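Local coordinates for putative GntR-family transcriptional regulator (Bordetella bronchiseptica RB50, PDB 3CNV), which probably regulates transcription as a GntR-family member, its UTRA domain presumably binding a small-molecule effector that tunes DNA binding by a separate domain absent here, at residues R2-L6 with M100-D104; T46-R52 with D64-G70; M59-I63 with G148-T152. All blocks are in the same frame, centred on the assembly; numbering follows the deposited sequence.

Contact 1 (R2-L6 with M100-D104); sequences RYRFL and MVRAD
Arg-4 and Phe-5, in the loop ahead of strand 8-10, reach the 100-104 segment, which leads into strand 102-111, across a backbone gap of 7.7 Å between the CA atoms of Phe-5 and Ala-103. NE and NH2 of Arg-4 both hydrogen-bond to Met-100 O, at 2.9 and 2.6 Å. That oxygen sits in the guanidinium plane, while both nitrogens approach it from one face of its carbonyl, NH2 the farther out of plane. With CG of Arg-4 turned away from its backbone N (chi1 176°), that methylene lies over the centre of the Phe-5 ring, and the bend at chi2 sends the rest of the chain on to Met-100. On the opposite ring face CB of Ala-103 makes a CH-pi contact, 3.6 Å from the centroid of Phe-5. CB of Met-100 touches CE2 of the same ring, and the selenomethionine then turns toward Phe-92. NH1 of Arg-4 continues to the C-terminal carboxylate of Asn-162 in a second subunit, whose strand pairs with Ala-103 and Asp-104. The backbone N atoms of Arg-4 and Phe-5 bind a citrate, probably from the crystallisation liquor, which is consistent with the effector pocket of a UTRA domain.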
loop_
_atom_site.group_PDB
_atom_site.type_symbol
_atom_site.label_atom_id
_atom_site.label_comp_id
_atom_site.label_asym_id
_atom_site.label_seq_id
_atom_site.Cartn_x
_atom_site.Cartn_y
_atom_site.Cartn_z
ATOM N N ARG C 2 -9.916 8.989 12.860
ATOM C CA ARG C 2 -8.932 9.955 13.315
ATOM C C ARG C 2 -7.913 10.383 12.260
ATOM O O ARG C 2 -7.639 11.572 12.115
ATOM C CB ARG C 2 -8.247 9.388 14.595
ATOM C CG ARG C 2 -7.217 10.297 15.184
ATOM C CD ARG C 2 -7.814 11.651 15.653
ATOM N NE ARG C 2 -6.777 12.544 16.170
ATOM C CZ ARG C 2 -6.037 13.286 15.355
ATOM N NH1 ARG C 2 -6.274 13.192 14.057
ATOM N NH2 ARG C 2 -5.078 14.094 15.799
ATOM N N TYR C 3 -7.341 9.410 11.516
ATOM C CA TYR C 3 -6.228 9.703 10.594
ATOM C C TYR C 3 -6.523 9.291 9.164
ATOM O O TYR C 3 -7.269 8.319 8.922
ATOM C CB TYR C 3 -4.924 9.005 10.985
ATOM C CG TYR C 3 -4.419 9.224 12.404
ATOM C CD1 TYR C 3 -4.383 10.458 12.946
ATOM C CD2 TYR C 3 -3.902 8.203 13.126
ATOM C CE1 TYR C 3 -3.936 10.710 14.223
ATOM C CE2 TYR C 3 -3.403 8.419 14.452
ATOM C CZ TYR C 3 -3.431 9.703 14.981
ATOM O OH TYR C 3 -2.966 10.043 16.241
ATOM N N ARG C 4 -5.975 10.087 8.258
ATOM C CA ARG C 4 -6.041 9.854 6.855
ATOM C C ARG C 4 -4.741 9.200 6.402
ATOM O O ARG C 4 -4.746 8.108 5.702
ATOM C CB ARG C 4 -6.327 11.170 6.085
ATOM C CG ARG C 4 -6.317 11.006 4.590
ATOM C CD ARG C 4 -7.483 10.243 4.196
ATOM N NE ARG C 4 -7.527 9.841 2.780
ATOM C CZ ARG C 4 -6.968 8.740 2.301
ATOM N NH1 ARG C 4 -6.340 7.871 3.083
ATOM N NH2 ARG C 4 -7.068 8.481 1.024
ATOM N N PHE C 5 -3.628 9.832 6.728
ATOM C CA PHE C 5 -2.346 9.342 6.178
ATOM C C PHE C 5 -1.271 9.085 7.168
ATOM O O PHE C 5 -0.280 8.427 6.867
ATOM C CB PHE C 5 -1.761 10.291 5.155
ATOM C CG PHE C 5 -2.535 10.375 3.885
ATOM C CD1 PHE C 5 -2.804 9.244 3.150
ATOM C CD2 PHE C 5 -2.910 11.609 3.370
ATOM C CE1 PHE C 5 -3.454 9.318 1.992
ATOM C CE2 PHE C 5 -3.578 11.679 2.108
ATOM C CZ PHE C 5 -3.881 10.543 1.467
ATOM N N LEU C 6 -1.477 9.583 8.370
ATOM C CA LEU C 6 -0.440 9.529 9.421
ATOM C C LEU C 6 -0.092 8.105 9.762
ATOM O O LEU C 6 -0.986 7.364 10.134
ATOM C CB LEU C 6 -0.952 10.292 10.681
ATOM C CG LEU C 6 0.090 10.436 11.812
ATOM C CD1 LEU C 6 1.204 11.334 11.352
ATOM C CD2 LEU C 6 -0.521 10.976 13.088
HETATM N N MSE C 100 -8.902 13.478 -0.016
HETATM C CA MSE C 100 -7.701 12.866 -0.612
HETATM C C MSE C 100 -7.893 11.354 -0.853
HETATM O O MSE C 100 -8.276 10.549 0.050
HETATM C CB MSE C 100 -6.503 13.107 0.273
HETATM C CG MSE C 100 -6.331 14.504 0.805
HETATM SE SE MSE C 100 -6.184 15.805 -0.653
HETATM C CE MSE C 100 -5.924 17.420 0.523
ATOM N N VAL C 101 -7.595 10.944 -2.075
ATOM C CA VAL C 101 -7.675 9.561 -2.467
ATOM C C VAL C 101 -6.329 8.856 -2.454
ATOM O O VAL C 101 -6.259 7.639 -2.276
ATOM C CB VAL C 101 -8.341 9.442 -3.899
ATOM C CG1 VAL C 101 -9.644 10.177 -3.893
ATOM C CG2 VAL C 101 -7.451 10.026 -4.939
ATOM N N ARG C 102 -5.257 9.623 -2.595
ATOM C CA ARG C 102 -3.905 9.091 -2.628
ATOM C C ARG C 102 -2.933 10.087 -2.091
ATOM O O ARG C 102 -3.111 11.294 -2.253
ATOM C CB ARG C 102 -3.449 8.814 -4.130
ATOM C CG ARG C 102 -2.160 7.975 -4.221
ATOM C CD ARG C 102 -1.708 7.748 -5.700
ATOM N NE ARG C 102 -0.790 8.748 -6.262
ATOM C CZ ARG C 102 -1.155 9.573 -7.229
ATOM N NH1 ARG C 102 -2.385 9.505 -7.697
ATOM N NH2 ARG C 102 -0.313 10.437 -7.765
ATOM N N ALA C 103 -1.820 9.573 -1.626
ATOM C CA ALA C 103 -0.641 10.401 -1.269
ATOM C C ALA C 103 0.652 9.763 -1.766
ATOM O O ALA C 103 0.833 8.546 -1.682
ATOM C CB ALA C 103 -0.525 10.682 0.205
ATOM N N ASP C 104 1.547 10.559 -2.339
ATOM C CA ASP C 104 2.838 10.032 -2.791
ATOM C C ASP C 104 3.860 10.683 -1.822
ATOM O O ASP C 104 3.832 11.883 -1.600
ATOM C CB ASP C 104 3.171 10.413 -4.207
ATOM C CG ASP C 104 2.271 9.744 -5.264
ATOM O OD1 ASP C 104 1.672 8.635 -4.999
ATOM O OD2 ASP C 104 2.195 10.338 -6.397
#

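Contact 2 (T46-R52 with D64-G70); sequences TVVTIRR and DDLWLPG
Arg-51 meets Asp-65 side-on, its NE 2.7 Å from OD1 of Asp-65 and its NH2 3.0 Å from OD2. Both carboxylate oxygens use their syn lone pairs, and the NE bond is nearly straight at 174°. With the two planes only 26° apart, this is a bidentate salt bridge. On the opposite face of the sheet, Arg-52 holds Asp-64 differently: NE, at 2.8 Å, and NH2 both converge on OD2 of Asp-64. OD2 offers its anti lone pair to NE, and NH2 comes to the same side, tilted out of the carboxylate plane; the two planes are turned more steeply against each other than in the first pair. CG of Arg-52 stands between the backbone N and the carbonyl carbon (chi1 64°), and a bend at chi2 lays the chain alongside Asp-64, with the guanidinium edge toward its carboxylate.

On the face of Arg-51 and Asp-65, OG1 of Thr-49 donates to Leu-66 O at 2.7 Å. Ile-50 N reaches that oxygen from the other side of its carbonyl plane. OG1 of Thr-49 also lies over one face of the Trp-67 indole, while CG2 of Val-47 meets the edge of that ring at CD1, 3.9 Å away. A water donates to OG1 of Thr-49 and more weakly to OD1 of Asp-65.

These side chains decorate a beta hairpin, strands 46-56 and 59-69, in which hydrogen-bonded pairs such as Val-48 with Leu-68 alternate with non-hydrogen-bonded ones such as Thr-49 with Trp-67. On the face of Arg-52 and Asp-64, CD1 of Ile-50 packs on CD1 of Leu-68, 4.1 Å apart, and Leu-66 and Leu-68 continue onto Phe-92 of helix 88-96.

Further out, Arg-147 binds OD2 of Asp-65 and Glu-115 takes NH2 of Arg-51, extending the charged network. NH1 of Arg-52 bonds Ser-21 OG, and its NH2 hydrogen-bonds to a citrate, probably from the crystallisation liquor.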
loop_
_atom_site.group_PDB
_atom_site.type_symbol
_atom_site.label_atom_id
_atom_site.label_comp_id
_atom_site.label_asym_id
_atom_site.label_seq_id
_atom_site.Cartn_x
_atom_site.Cartn_y
_atom_site.Cartn_z
ATOM N N THR C 46 -0.743 32.118 -5.504
ATOM C CA THR C 46 -0.782 32.181 -4.055
ATOM C C THR C 46 -1.169 30.832 -3.467
ATOM O O THR C 46 -2.022 30.135 -3.995
ATOM C CB THR C 46 -1.751 33.319 -3.597
ATOM O OG1 THR C 46 -1.179 34.604 -3.994
ATOM C CG2 THR C 46 -1.997 33.261 -2.157
ATOM N N VAL C 47 -0.467 30.490 -2.388
ATOM C CA VAL C 47 -0.712 29.310 -1.562
ATOM C C VAL C 47 -0.893 29.719 -0.091
ATOM O O VAL C 47 -0.360 30.683 0.379
ATOM C CB VAL C 47 0.393 28.196 -1.674
ATOM C CG1 VAL C 47 0.417 27.582 -3.153
ATOM C CG2 VAL C 47 1.745 28.729 -1.252
ATOM N N VAL C 48 -1.729 28.981 0.594
ATOM C CA VAL C 48 -1.810 29.099 2.046
ATOM C C VAL C 48 -0.781 28.139 2.594
ATOM O O VAL C 48 -0.660 26.982 2.134
ATOM C CB VAL C 48 -3.164 28.642 2.589
ATOM C CG1 VAL C 48 -3.207 28.792 4.191
ATOM C CG2 VAL C 48 -4.253 29.393 1.930
ATOM N N THR C 49 -0.035 28.615 3.567
ATOM C CA THR C 49 0.857 27.740 4.268
ATOM C C THR C 49 0.585 27.734 5.753
ATOM O O THR C 49 0.333 28.749 6.383
ATOM C CB THR C 49 2.364 28.075 3.966
ATOM O OG1 THR C 49 3.184 26.928 4.311
ATOM C CG2 THR C 49 2.814 29.361 4.741
ATOM N N ILE C 50 0.637 26.517 6.281
ATOM C CA ILE C 50 0.485 26.276 7.694
ATOM C C ILE C 50 1.684 25.488 8.208
ATOM O O ILE C 50 2.189 24.556 7.556
ATOM C CB ILE C 50 -0.786 25.395 7.918
ATOM C CG1 ILE C 50 -2.032 26.047 7.256
ATOM C CG2 ILE C 50 -0.969 25.034 9.407
ATOM C CD1 ILE C 50 -3.242 25.089 7.176
ATOM N N ARG C 51 2.170 25.912 9.351
ATOM C CA ARG C 51 3.029 25.085 10.200
ATOM C C ARG C 51 2.289 24.608 11.432
ATOM O O ARG C 51 1.620 25.397 12.140
ATOM C CB ARG C 51 4.292 25.838 10.592
ATOM C CG ARG C 51 5.196 24.923 11.417
ATOM C CD ARG C 51 6.499 25.498 11.695
ATOM N NE ARG C 51 7.342 25.404 10.522
ATOM C CZ ARG C 51 8.625 25.704 10.550
ATOM N NH1 ARG C 51 9.175 26.111 11.714
ATOM N NH2 ARG C 51 9.345 25.580 9.435
ATOM N N ARG C 52 2.370 23.312 11.699
ATOM C CA ARG C 52 1.786 22.812 12.964
ATOM C C ARG C 52 2.652 21.809 13.680
ATOM O O ARG C 52 3.480 21.146 13.088
ATOM C CB ARG C 52 0.379 22.257 12.751
ATOM C CG ARG C 52 0.264 21.153 11.932
ATOM C CD ARG C 52 0.366 19.863 12.747
ATOM N NE ARG C 52 0.069 18.819 11.816
ATOM C CZ ARG C 52 -1.145 18.377 11.527
ATOM N NH1 ARG C 52 -2.185 18.809 12.212
ATOM N NH2 ARG C 52 -1.283 17.435 10.604
ATOM N N ASP C 64 4.944 19.747 11.014
ATOM C CA ASP C 64 4.422 19.692 9.636
ATOM C C ASP C 64 4.370 21.103 9.054
ATOM O O ASP C 64 3.888 22.036 9.699
ATOM C CB ASP C 64 3.002 19.173 9.571
ATOM C CG ASP C 64 2.862 17.684 9.687
ATOM O OD1 ASP C 64 3.752 16.956 9.158
ATOM O OD2 ASP C 64 1.780 17.236 10.267
ATOM N N ASP C 65 4.870 21.244 7.842
ATOM C CA ASP C 65 4.668 22.442 7.010
ATOM C C ASP C 65 3.779 21.982 5.865
ATOM O O ASP C 65 4.102 21.013 5.201
ATOM C CB ASP C 65 5.958 23.041 6.425
ATOM C CG ASP C 65 6.768 23.819 7.440
ATOM O OD1 ASP C 65 6.162 24.466 8.294
ATOM O OD2 ASP C 65 8.015 23.803 7.372
ATOM N N LEU C 66 2.740 22.743 5.580
ATOM C CA LEU C 66 1.739 22.406 4.530
ATOM C C LEU C 66 1.624 23.595 3.600
ATOM O O LEU C 66 1.710 24.739 4.010
ATOM C CB LEU C 66 0.323 22.212 5.169
ATOM C CG LEU C 66 -0.146 21.111 6.065
ATOM C CD1 LEU C 66 0.445 21.190 7.491
ATOM C CD2 LEU C 66 -1.659 21.223 6.005
ATOM N N TRP C 67 1.344 23.304 2.347
ATOM C CA TRP C 67 1.099 24.330 1.351
ATOM C C TRP C 67 -0.151 23.856 0.573
ATOM O O TRP C 67 -0.203 22.741 0.061
ATOM C CB TRP C 67 2.265 24.431 0.355
ATOM C CG TRP C 67 3.557 24.982 0.886
ATOM C CD1 TRP C 67 3.981 26.271 0.831
ATOM C CD2 TRP C 67 4.578 24.254 1.562
ATOM N NE1 TRP C 67 5.207 26.387 1.419
ATOM C CE2 TRP C 67 5.585 25.157 1.898
ATOM C CE3 TRP C 67 4.736 22.921 1.904
ATOM C CZ2 TRP C 67 6.760 24.757 2.554
ATOM C CZ3 TRP C 67 5.871 22.531 2.561
ATOM C CH2 TRP C 67 6.874 23.440 2.904
ATOM N N LEU C 68 -1.111 24.726 0.483
ATOM C CA LEU C 68 -2.384 24.493 -0.177
ATOM C C LEU C 68 -2.703 25.569 -1.223
ATOM O O LEU C 68 -2.464 26.727 -1.005
ATOM C CB LEU C 68 -3.463 24.473 0.877
ATOM C CG LEU C 68 -3.254 23.532 2.081
ATOM C CD1 LEU C 68 -4.080 23.995 3.270
ATOM C CD2 LEU C 68 -3.683 22.121 1.640
ATOM N N PRO C 69 -3.280 25.164 -2.366
ATOM C CA PRO C 69 -3.586 26.165 -3.422
ATOM C C PRO C 69 -4.588 27.252 -2.909
ATOM O O PRO C 69 -5.646 26.942 -2.374
ATOM C CB PRO C 69 -4.161 25.326 -4.541
ATOM C CG PRO C 69 -4.554 23.984 -3.894
ATOM C CD PRO C 69 -3.725 23.799 -2.708
ATOM N N GLY C 70 -4.191 28.511 -3.007
ATOM C CA GLY C 70 -4.966 29.620 -2.412
ATOM C C GLY C 70 -6.395 29.549 -2.924
ATOM O O GLY C 70 -7.342 29.751 -2.186
HETATM O O HOH W 1 4.731 27.075 6.768
#

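Contact 3 (M59-I63 with G148-T152); sequences MPTVI and GLYLT
Val-62 and Tyr-150 form a non-hydrogen-bonded antiparallel pair, their CA atoms 4.5 Å apart and their side chains lying side by side. CB of Val-62 faces Leu-149 O, and its two methyls then part. CG1, turned away from the backbone N (chi1 -172°), runs between Leu-149 O and CE1 of Tyr-150, at 3.8 Å from the latter. CG2 of Val-62 lies over the face of the Tyr-150 ring, 4.0 Å from its centroid and 17° off the normal, a CH-pi contact nearest CD2. Both methyls thus touch the ring, while Leu-8 of strand 8-10 packs on Val-62 and Tyr-150 as well.

The backbone on each side of this pair is hydrogen-bonded. Leu-151 N donates to Thr-61 O at 2.8 Å, almost straight at 173°. Ile-63 and Leu-149 exchange a reciprocal pair of bonds, N of each to O of the other, with their side chains on the sheet face away from Val-62. The side chain of Leu-151 packs on Leu-128 of strand 127-137. On the far side of strand 59-69, Thr-61 and Val-62 both face Leu-54, a classic beta bulge. The whole joins two central neighbouring strands of the antiparallel sheet of the UTRA domain.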
loop_
_atom_site.group_PDB
_atom_site.type_symbol
_atom_site.label_atom_id
_atom_site.label_comp_id
_atom_site.label_asym_id
_atom_site.label_seq_id
_atom_site.Cartn_x
_atom_site.Cartn_y
_atom_site.Cartn_z
HETATM N N MSE C 59 4.285 15.008 24.359
HETATM C CA MSE C 59 5.605 15.325 23.860
HETATM C C MSE C 59 5.525 15.651 22.394
HETATM O O MSE C 59 4.832 14.978 21.678
HETATM C CB MSE C 59 6.528 14.139 24.075
HETATM C CG MSE C 59 6.494 13.617 25.499
HETATM SE SE MSE C 59 7.553 12.012 25.616
HETATM C CE MSE C 59 9.259 12.885 25.465
ATOM N N PRO C 60 6.193 16.732 21.960
ATOM C CA PRO C 60 6.177 17.050 20.523
ATOM C C PRO C 60 6.852 15.979 19.749
ATOM O O PRO C 60 7.938 15.514 20.096
ATOM C CB PRO C 60 7.005 18.334 20.396
ATOM C CG PRO C 60 7.258 18.831 21.714
ATOM C CD PRO C 60 6.956 17.709 22.753
ATOM N N THR C 61 6.241 15.636 18.641
ATOM C CA THR C 61 6.646 14.488 17.856
ATOM C C THR C 61 6.799 14.795 16.360
ATOM O O THR C 61 7.713 14.269 15.711
ATOM C CB THR C 61 5.596 13.354 18.137
ATOM O OG1 THR C 61 5.736 12.979 19.516
ATOM C CG2 THR C 61 5.794 12.102 17.287
ATOM N N VAL C 62 5.966 15.714 15.871
ATOM C CA VAL C 62 5.970 16.130 14.453
ATOM C C VAL C 62 5.893 17.636 14.293
ATOM O O VAL C 62 5.108 18.309 14.955
ATOM C CB VAL C 62 4.771 15.413 13.648
ATOM C CG1 VAL C 62 4.857 15.650 12.170
ATOM C CG2 VAL C 62 4.749 13.903 13.920
ATOM N N ILE C 63 6.688 18.147 13.362
ATOM C CA ILE C 63 6.493 19.480 12.827
ATOM C C ILE C 63 6.164 19.337 11.339
ATOM O O ILE C 63 6.929 18.751 10.543
ATOM C CB ILE C 63 7.694 20.474 13.039
ATOM C CG1 ILE C 63 8.095 20.571 14.489
ATOM C CG2 ILE C 63 7.389 21.889 12.413
ATOM C CD1 ILE C 63 7.142 21.366 15.408
ATOM N N GLY C 148 6.779 16.784 6.649
ATOM C CA GLY C 148 6.772 16.460 8.030
ATOM C C GLY C 148 8.167 16.105 8.536
ATOM O O GLY C 148 8.967 15.469 7.871
ATOM N N LEU C 149 8.423 16.507 9.748
ATOM C CA LEU C 149 9.648 16.116 10.412
ATOM C C LEU C 149 9.225 15.485 11.710
ATOM O O LEU C 149 8.614 16.139 12.549
ATOM C CB LEU C 149 10.599 17.324 10.627
ATOM C CG LEU C 149 11.326 17.915 9.410
ATOM C CD1 LEU C 149 11.724 19.357 9.819
ATOM C CD2 LEU C 149 12.580 17.061 8.958
ATOM N N TYR C 150 9.628 14.228 11.856
ATOM C CA TYR C 150 9.188 13.352 12.905
ATOM C C TYR C 150 10.354 12.976 13.769
ATOM O O TYR C 150 11.420 12.556 13.314
ATOM C CB TYR C 150 8.619 12.040 12.341
ATOM C CG TYR C 150 7.371 12.132 11.487
ATOM C CD1 TYR C 150 7.253 13.042 10.446
ATOM C CD2 TYR C 150 6.339 11.253 11.676
ATOM C CE1 TYR C 150 6.105 13.063 9.616
ATOM C CE2 TYR C 150 5.165 11.273 10.857
ATOM C CZ TYR C 150 5.063 12.202 9.842
ATOM O OH TYR C 150 3.940 12.183 9.066
ATOM N N LEU C 151 10.119 13.106 15.059
ATOM C CA LEU C 151 11.072 12.610 16.070
ATOM C C LEU C 151 10.609 11.174 16.392
ATOM O O LEU C 151 9.546 10.955 16.923
ATOM C CB LEU C 151 11.027 13.459 17.321
ATOM C CG LEU C 151 11.881 12.973 18.475
ATOM C CD1 LEU C 151 13.375 13.127 18.022
ATOM C CD2 LEU C 151 11.530 13.761 19.728
ATOM N N THR C 152 11.410 10.209 15.976
ATOM C CA THR C 152 11.051 8.795 16.026
ATOM C C THR C 152 11.696 8.068 17.189
ATOM O O THR C 152 12.094 6.925 17.070
ATOM C CB THR C 152 11.374 8.084 14.679
ATOM O OG1 THR C 152 12.754 8.226 14.375
ATOM C CG2 THR C 152 10.624 8.677 13.603
#

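In the fold
All three contacts reach one six-stranded antiparallel sheet, with centres about 16 to 18 Å apart. Contacts 2 and 3 share strand 59-69, which pairs with strand 46-56 in the former and strand 141-150 in the latter; they meet where OD1 of Asp-64 approaches CA of Gly-148. Contact 1 holds the N-terminal loop to strand 102-111, an outermost strand of this sheet within the chain, and touches contact 3 where Leu-6 packs on Tyr-150. In sequence, contact 2 falls wholly between the two halves of contact 1, whereas contact 3 crosses both others. A citrate, probably from the crystallisation liquor, binds at both contact 1 and contact 2, apparently in one pocket between them, possibly the effector site.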